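Lys-gingipain W83 (Porphyromonas gingivalis, PDB 3KM5) cleaves proteins after lysine residues and carries adhesin domains with haemolytic activity in vitro, this chain being the K2 cleaved adhesin domain. Local coordinates at residues Trp43-Gly48 / Gly135-Ser140; Asn67-Lys72 / Val156-Tyr161; His94-Ile99 / Phe109-Glu114. One frame throughout, in Å; residues are numbered along the deposited sequence.

Contact 1: Trp43-Gly48 / Gly135-Ser140. With CA (calcium ion), chain D.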
# COMPACT_ATOMS: atom_id res chain seq x y z
N TRP A 43 -12.14 -4.73 -11.75
CA TRP A 43 -12.48 -4.94 -10.33
C TRP A 43 -12.12 -3.78 -9.40
O TRP A 43 -12.66 -3.65 -8.33
CB TRP A 43 -11.88 -6.25 -9.77
CG TRP A 43 -10.37 -6.40 -9.74
CD1 TRP A 43 -9.60 -7.03 -10.67
CD2 TRP A 43 -9.46 -5.96 -8.71
NE1 TRP A 43 -8.27 -7.00 -10.29
CE2 TRP A 43 -8.17 -6.35 -9.09
CE3 TRP A 43 -9.63 -5.27 -7.50
CZ2 TRP A 43 -7.04 -6.07 -8.29
CZ3 TRP A 43 -8.52 -5.01 -6.71
CH2 TRP A 43 -7.24 -5.40 -7.11
N LEU A 44 -11.22 -2.94 -9.86
CA LEU A 44 -10.63 -1.90 -9.02
C LEU A 44 -11.38 -0.56 -9.10
O LEU A 44 -11.67 -0.08 -10.20
CB LEU A 44 -9.20 -1.71 -9.46
CG LEU A 44 -8.40 -0.62 -8.74
CD1 LEU A 44 -8.16 -1.00 -7.26
CD2 LEU A 44 -7.11 -0.34 -9.49
N THR A 45 -11.61 0.05 -7.94
CA THR A 45 -11.99 1.45 -7.82
C THR A 45 -11.02 2.13 -6.85
O THR A 45 -10.82 1.67 -5.74
CB THR A 45 -13.43 1.61 -7.31
OG1 THR A 45 -14.30 0.85 -8.16
CG2 THR A 45 -13.89 3.07 -7.34
N ALA A 46 -10.42 3.23 -7.29
CA ALA A 46 -9.51 4.01 -6.44
C ALA A 46 -10.26 4.81 -5.41
O ALA A 46 -11.45 5.10 -5.59
CB ALA A 46 -8.67 4.94 -7.30
N HIS A 47 -9.54 5.24 -4.37
CA HIS A 47 -10.14 6.12 -3.38
C HIS A 47 -10.37 7.50 -4.01
O HIS A 47 -11.40 8.14 -3.82
CB HIS A 47 -9.24 6.31 -2.17
CG HIS A 47 -9.83 7.19 -1.13
ND1 HIS A 47 -9.34 8.44 -0.84
CD2 HIS A 47 -10.90 7.00 -0.32
CE1 HIS A 47 -10.09 9.00 0.09
NE2 HIS A 47 -11.02 8.14 0.45
N GLY A 48 -9.35 7.95 -4.75
CA GLY A 48 -9.46 9.17 -5.53
C GLY A 48 -8.90 8.99 -6.93
O GLY A 48 -7.95 8.26 -7.14
N GLY A 135 -16.19 -9.17 -14.47
CA GLY A 135 -17.00 -8.07 -13.95
C GLY A 135 -17.24 -8.02 -12.45
O GLY A 135 -17.78 -7.03 -11.96
N ALA A 136 -16.83 -9.06 -11.71
CA ALA A 136 -16.95 -9.06 -10.24
C ALA A 136 -16.06 -7.97 -9.62
O ALA A 136 -15.05 -7.57 -10.21
CB ALA A 136 -16.57 -10.40 -9.67
N LYS A 137 -16.50 -7.45 -8.49
CA LYS A 137 -15.71 -6.44 -7.76
C LYS A 137 -15.73 -6.81 -6.31
O LYS A 137 -16.79 -7.16 -5.78
CB LYS A 137 -16.24 -5.00 -7.96
CG LYS A 137 -16.16 -4.47 -9.38
CD LYS A 137 -16.67 -3.02 -9.45
CE LYS A 137 -15.53 -2.00 -9.63
NZ LYS A 137 -14.60 -1.87 -8.49
N PRO A 138 -14.57 -6.71 -5.64
CA PRO A 138 -14.51 -7.18 -4.29
C PRO A 138 -15.29 -6.29 -3.35
O PRO A 138 -15.50 -5.11 -3.64
CB PRO A 138 -13.01 -7.07 -3.93
CG PRO A 138 -12.50 -6.02 -4.82
CD PRO A 138 -13.26 -6.23 -6.11
N GLN A 139 -15.70 -6.88 -2.24
CA GLN A 139 -16.16 -6.12 -1.10
C GLN A 139 -14.88 -5.50 -0.56
O GLN A 139 -13.97 -6.24 -0.17
CB GLN A 139 -16.83 -7.02 -0.07
N SER A 140 -14.79 -4.17 -0.62
CA SER A 140 -13.51 -3.46 -0.39
C SER A 140 -13.78 -2.00 -0.03
O SER A 140 -13.99 -1.16 -0.90
CB SER A 140 -12.62 -3.59 -1.64
OG SER A 140 -11.27 -3.17 -1.45
CA CA D . -5.59 7.91 -6.51
O HOH W 1 -6.14 9.97 -5.49
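Lys137 and Pro138 meet Trp43 and Thr45 where two loops of the beta jelly roll come together, one leading from strand 34-37 to strand 51-56, the other from strand 109-115 to strand 143-148. Neither segment is a strand, and the polar part of the contact is carried by one ammonium group. Lys137 NZ gives a hydrogen bond to Trp43 O at 2.6 Å and a second to Thr45 OG1 at 2.8 Å. The long aliphatic arm suits this place because it can bend: chi4 (-67°) turns NZ between the two oxygens. NZ stands well above the plane of the Trp43 carbonyl, 68° out of it, while the Lys137 and Thr45 side chains cross at about a right angle.

The apolar part pairs Trp43 with Pro138, again crossing at about a right angle. Pro138 CD lies 3.9 Å from Trp43 CB, and Pro138 CG approaches Trp43 CE3 at 4.0 Å. A proline offers a compact, rigid hydrocarbon surface to the large indole. That ring also meets Phe127 and Tyr168, and its NE1 bonds to Gly128 O, so the buried N-H is satisfied.

Lys137 and Pro138 form an experimentally established cleavage site, and Lys137 is exposed on the loop although its amine is engaged. At the far end of 43-48 the loop reaches a calcium ion that Thr8, Glu10, Asn51 and Asp172 also bind. There Gly48 O coordinates the metal at 2.5 Å, and water 1 takes another position at 2.4 Å from the ion.

Contact 2: Asn67-Lys72 / Val156-Tyr161. With CA (calcium ion), chain C.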
# COMPACT_ATOMS: atom_id res chain seq x y z
N ASN A 67 7.25 -6.58 1.44
CA ASN A 67 7.40 -5.58 0.41
C ASN A 67 7.38 -4.19 1.01
O ASN A 67 6.45 -3.82 1.74
CB ASN A 67 6.25 -5.67 -0.62
CG ASN A 67 6.12 -7.01 -1.28
OD1 ASN A 67 7.10 -7.72 -1.46
ND2 ASN A 67 4.91 -7.33 -1.73
N TYR A 68 8.42 -3.39 0.74
CA TYR A 68 8.50 -2.00 1.21
C TYR A 68 8.22 -0.99 0.10
O TYR A 68 8.77 -1.08 -0.99
CB TYR A 68 9.91 -1.70 1.76
CG TYR A 68 10.37 -2.44 3.01
CD1 TYR A 68 10.62 -1.75 4.20
CD2 TYR A 68 10.67 -3.76 2.95
CE1 TYR A 68 11.10 -2.39 5.32
CE2 TYR A 68 11.15 -4.42 4.09
CZ TYR A 68 11.36 -3.72 5.24
OH TYR A 68 11.86 -4.42 6.34
N LEU A 69 7.42 -0.03 0.46
CA LEU A 69 7.13 1.14 -0.38
C LEU A 69 7.67 2.36 0.38
O LEU A 69 7.17 2.67 1.46
CB LEU A 69 5.63 1.26 -0.61
CG LEU A 69 5.15 2.53 -1.33
CD1 LEU A 69 5.63 2.49 -2.74
CD2 LEU A 69 3.67 2.56 -1.31
N ILE A 70 8.67 3.04 -0.19
CA ILE A 70 9.44 4.06 0.50
C ILE A 70 9.32 5.44 -0.16
O ILE A 70 9.54 5.61 -1.36
CB ILE A 70 10.94 3.65 0.57
CG1 ILE A 70 11.07 2.28 1.24
CG2 ILE A 70 11.81 4.67 1.32
CD1 ILE A 70 12.48 1.62 1.15
N SER A 71 8.94 6.42 0.65
CA SER A 71 8.74 7.79 0.16
C SER A 71 10.05 8.43 -0.27
O SER A 71 11.13 7.98 0.02
CB SER A 71 8.10 8.66 1.23
OG SER A 71 9.01 8.92 2.31
N LYS A 72 9.90 9.57 -0.93
CA LYS A 72 10.97 10.53 -1.11
C LYS A 72 11.32 11.13 0.25
O LYS A 72 10.62 10.91 1.26
CB LYS A 72 10.51 11.64 -2.10
CG LYS A 72 9.43 12.56 -1.55
CD LYS A 72 8.95 13.54 -2.64
CE LYS A 72 7.87 14.48 -2.14
NZ LYS A 72 7.44 15.46 -3.19
N VAL A 156 9.35 7.67 4.96
CA VAL A 156 8.23 6.90 5.47
C VAL A 156 8.06 5.69 4.55
O VAL A 156 8.05 5.83 3.33
CB VAL A 156 6.96 7.76 5.51
CG1 VAL A 156 5.72 6.88 5.88
CG2 VAL A 156 7.11 8.92 6.49
N ALA A 157 7.94 4.51 5.13
CA ALA A 157 7.73 3.29 4.38
C ALA A 157 6.44 2.62 4.79
O ALA A 157 6.05 2.66 5.96
CB ALA A 157 8.89 2.31 4.63
N PHE A 158 5.77 1.99 3.82
CA PHE A 158 4.66 1.08 4.07
C PHE A 158 5.18 -0.31 3.73
O PHE A 158 5.73 -0.56 2.64
CB PHE A 158 3.46 1.44 3.19
CG PHE A 158 2.88 2.75 3.51
CD1 PHE A 158 1.77 2.84 4.35
CD2 PHE A 158 3.39 3.90 2.96
CE1 PHE A 158 1.22 4.07 4.67
CE2 PHE A 158 2.85 5.13 3.27
CZ PHE A 158 1.73 5.22 4.12
N ARG A 159 5.00 -1.24 4.67
CA ARG A 159 5.58 -2.57 4.58
C ARG A 159 4.45 -3.58 4.66
O ARG A 159 3.80 -3.67 5.69
CB ARG A 159 6.60 -2.79 5.69
CG ARG A 159 7.33 -4.12 5.58
CD ARG A 159 8.17 -4.31 6.82
NE ARG A 159 8.88 -5.58 6.87
CZ ARG A 159 9.57 -6.02 7.91
NH1 ARG A 159 9.65 -5.30 9.03
NH2 ARG A 159 10.17 -7.19 7.83
N HIS A 160 4.21 -4.31 3.59
CA HIS A 160 3.22 -5.39 3.56
C HIS A 160 3.98 -6.66 3.90
O HIS A 160 4.87 -7.10 3.14
CB HIS A 160 2.57 -5.45 2.16
CG HIS A 160 1.52 -6.51 1.98
ND1 HIS A 160 1.24 -7.04 0.73
CD2 HIS A 160 0.64 -7.09 2.84
CE1 HIS A 160 0.20 -7.85 0.82
NE2 HIS A 160 -0.16 -7.92 2.10
N TYR A 161 3.67 -7.26 5.04
CA TYR A 161 4.46 -8.37 5.53
C TYR A 161 3.71 -9.12 6.58
O TYR A 161 2.64 -8.71 7.00
CB TYR A 161 5.81 -7.87 6.05
CG TYR A 161 5.87 -7.38 7.49
CD1 TYR A 161 6.75 -7.97 8.38
CD2 TYR A 161 5.07 -6.34 7.94
CE1 TYR A 161 6.81 -7.56 9.67
CE2 TYR A 161 5.15 -5.92 9.23
CZ TYR A 161 6.02 -6.54 10.10
OH TYR A 161 6.13 -6.12 11.43
CA CA C . 7.77 -9.71 -2.66
O HOH W 2 5.60 -10.73 -2.20
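Arg159 runs out alongside Tyr68 because its CG is anti to the backbone N (chi1 -175°) and the chain beyond stays extended, while Tyr68 CG lies beside its own N (chi1 -65°). The two side chains point the same way, and Arg159 CG makes a CH-pi contact over the middle of the phenol ring, 4.0 Å from the centroid of the Tyr68 ring. Farther out, Tyr68 OH sits over one face of the guanidinium, 3.2 Å from Arg159 CZ, with the two planes only 16° apart. Tyr161 CD1 covers the opposite face, so the flat cation lies between two tyrosines; Arg159 NE forms a salt bridge with Asp66.

Beneath these side chains, strands 66-70 and 155-161 pair antiparallel as neighbours in one sheet of the jelly roll. Leu69 and Phe158 form a hydrogen-bonded pair, with Leu69 N to Phe158 O at 2.8 Å, and Asn67 and His160 form another. Ile70 and Ala157 share the face of Tyr68 and Arg159; the methyl of Ala157 is short enough for Ile70 CG1 to pack on it, 4.0 Å from Ala157 CB. On the face that carries Leu69 and His160, Phe158 packs against Leu171 and Ile174 of strand 168-177.

Ser71 also reaches across to Val156. Its N bonds to Val156 O at 2.9 Å, and its OG takes Val156 N in a nearly straight bond, also of 2.9 Å, while donating to Lys72 O. At the other end Asn67 OD1 binds a calcium ion at 2.4 Å, while ND2 bonds to Ser55 OG. As a neutral oxygen ligand, Asn67 joins Asp25, Asp27, Asp29 and Gln31 without adding charge, and links the strand directly to the metal site.

Contact 3: His94-Ile99 / Phe109-Glu114; sequences HYAVMI and FTVVFE
Glu114 meets the His94 ring at its edge, OE2 lying almost in the ring plane and accepting from NE2 at 2.8 Å with an N-H...O angle of 168°. The carboxylate is turned 52° to the imidazole, so that NE2 comes to OE2 from above the carboxylate plane; OE2 is also bound by Tyr161 OH, and two donors grip one oxygen. Imidazole suits the place because it has a polar nitrogen on two sides: while NE2 bonds to Glu114, ND1 bonds to Thr116 OG1. The Phe113 ring is likewise met at its edge, near its plane, by Tyr95 OH, 3.4 Å from Phe113 CE2, and by Val97 CG2. The polar needs of that hydroxyl are served by Glu115 and Tyr82.

Strands 95-100 and 109-115 form a beta hairpin at the border of the five-stranded sheet, and a classic beta bulge interrupts it. Val112 and Phe113 both face Val97, whose O accepts from Val112 N at 2.9 Å and, more distantly, from Phe113 N at 3.3 Å. The chain turns a corner at Val112, and Val112 CG1 rests on Ile99 CG1. Beyond the bulge, Ile99 and Thr110 exchange two backbone bonds, and water 3 donates to Ile99 O. On the face of Ala96 and Val111, the flexible thioether of Met98, bent at chi3 (74°), puts CE 3.7 Å from Val111 CG2 and 3.8 Å from Phe109 CB.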
# COMPACT_ATOMS: atom_id res chain seq x y z
N HIS A 94 -1.80 -7.76 6.62
CA HIS A 94 -1.03 -7.07 7.63
C HIS A 94 -0.02 -6.10 7.01
O HIS A 94 0.70 -6.47 6.05
CB HIS A 94 -0.31 -8.12 8.53
CG HIS A 94 0.40 -7.52 9.69
ND1 HIS A 94 -0.21 -7.32 10.91
CD2 HIS A 94 1.66 -7.03 9.82
CE1 HIS A 94 0.64 -6.74 11.74
NE2 HIS A 94 1.78 -6.55 11.10
N TYR A 95 0.07 -4.91 7.60
CA TYR A 95 1.07 -3.95 7.15
C TYR A 95 1.54 -3.06 8.28
O TYR A 95 0.86 -2.91 9.30
CB TYR A 95 0.52 -3.14 5.96
CG TYR A 95 -0.46 -2.11 6.42
CD1 TYR A 95 -0.06 -0.79 6.62
CD2 TYR A 95 -1.77 -2.43 6.71
CE1 TYR A 95 -0.92 0.15 7.13
CE2 TYR A 95 -2.66 -1.47 7.20
CZ TYR A 95 -2.22 -0.15 7.39
OH TYR A 95 -3.04 0.86 7.92
N ALA A 96 2.71 -2.50 8.09
CA ALA A 96 3.29 -1.52 8.98
C ALA A 96 3.54 -0.20 8.26
O ALA A 96 3.87 -0.20 7.12
CB ALA A 96 4.61 -2.03 9.58
N VAL A 97 3.50 0.90 9.01
CA VAL A 97 4.06 2.18 8.59
C VAL A 97 5.36 2.29 9.41
O VAL A 97 5.38 2.04 10.64
CB VAL A 97 3.11 3.36 8.93
CG1 VAL A 97 3.71 4.71 8.58
CG2 VAL A 97 1.76 3.19 8.22
N MET A 98 6.46 2.60 8.73
CA MET A 98 7.77 2.71 9.34
C MET A 98 8.42 4.00 8.99
O MET A 98 8.08 4.65 8.00
CB MET A 98 8.65 1.56 8.84
CG MET A 98 7.94 0.20 8.90
SD MET A 98 9.03 -1.15 8.43
CE MET A 98 10.09 -1.29 9.84
N ILE A 99 9.40 4.40 9.80
CA ILE A 99 10.19 5.56 9.49
C ILE A 99 11.69 5.29 9.54
O ILE A 99 12.17 4.46 10.35
CB ILE A 99 9.83 6.77 10.41
CG1 ILE A 99 10.32 6.53 11.86
CG2 ILE A 99 8.33 7.12 10.30
CD1 ILE A 99 11.75 7.09 12.21
N PHE A 109 14.78 1.40 8.89
CA PHE A 109 13.40 1.66 9.29
C PHE A 109 13.01 1.01 10.64
O PHE A 109 13.48 -0.07 11.03
CB PHE A 109 12.44 1.16 8.19
CG PHE A 109 12.52 1.99 6.95
CD1 PHE A 109 11.75 3.10 6.82
CD2 PHE A 109 13.44 1.69 5.95
CE1 PHE A 109 11.86 3.93 5.69
CE2 PHE A 109 13.53 2.47 4.82
CZ PHE A 109 12.76 3.62 4.71
N THR A 110 12.16 1.72 11.34
CA THR A 110 11.53 1.20 12.55
C THR A 110 10.01 1.43 12.49
O THR A 110 9.51 2.43 11.94
CB THR A 110 12.13 1.81 13.83
OG1 THR A 110 11.86 3.21 13.86
CG2 THR A 110 13.65 1.55 13.89
N VAL A 111 9.28 0.45 13.02
CA VAL A 111 7.82 0.46 12.96
C VAL A 111 7.29 1.55 13.87
O VAL A 111 7.74 1.67 15.03
CB VAL A 111 7.22 -0.90 13.43
CG1 VAL A 111 5.71 -0.87 13.44
CG2 VAL A 111 7.67 -2.05 12.55
N VAL A 112 6.39 2.39 13.36
CA VAL A 112 5.68 3.35 14.17
C VAL A 112 4.18 3.04 14.29
O VAL A 112 3.51 3.62 15.14
CB VAL A 112 5.86 4.81 13.64
CG1 VAL A 112 7.32 5.20 13.68
CG2 VAL A 112 5.31 5.03 12.27
N PHE A 113 3.64 2.18 13.42
CA PHE A 113 2.24 1.76 13.46
C PHE A 113 2.13 0.46 12.69
O PHE A 113 2.75 0.35 11.65
CB PHE A 113 1.30 2.80 12.80
CG PHE A 113 -0.09 2.27 12.56
CD1 PHE A 113 -0.89 1.93 13.64
CD2 PHE A 113 -0.55 2.02 11.27
CE1 PHE A 113 -2.15 1.34 13.43
CE2 PHE A 113 -1.82 1.50 11.07
CZ PHE A 113 -2.61 1.17 12.14
N GLU A 114 1.35 -0.51 13.16
CA GLU A 114 1.03 -1.65 12.29
C GLU A 114 -0.27 -2.28 12.74
O GLU A 114 -0.69 -2.10 13.88
CB GLU A 114 2.18 -2.66 12.16
CG GLU A 114 2.56 -3.37 13.40
CD GLU A 114 3.77 -4.33 13.23
OE1 GLU A 114 4.59 -4.37 14.16
OE2 GLU A 114 3.87 -5.07 12.22
O HOH W 3 14.50 4.25 12.11

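From the N terminus, the chain passes 43-48 and then 67-72 before any of these contacts closes. Contact 3 is the most local: 94-99 meets 109-114 ten residues on, as a hairpin. At 135-140 the chain returns to 43-48 and closes contact 1, a loop that encloses contact 3. Contact 2 closes last, when 156-161 pairs with 67-72; its loop also encloses contact 3, and it crosses contact 1. Strand 155-161 thus enters the sheet between 66-70 and 95-100, so contacts 2 and 3 touch, their centres 8 Å apart. Contact 1 ties the loop after strand 34-37 to the loop before strand 143-148, its centre about 22 Å from that of contact 2.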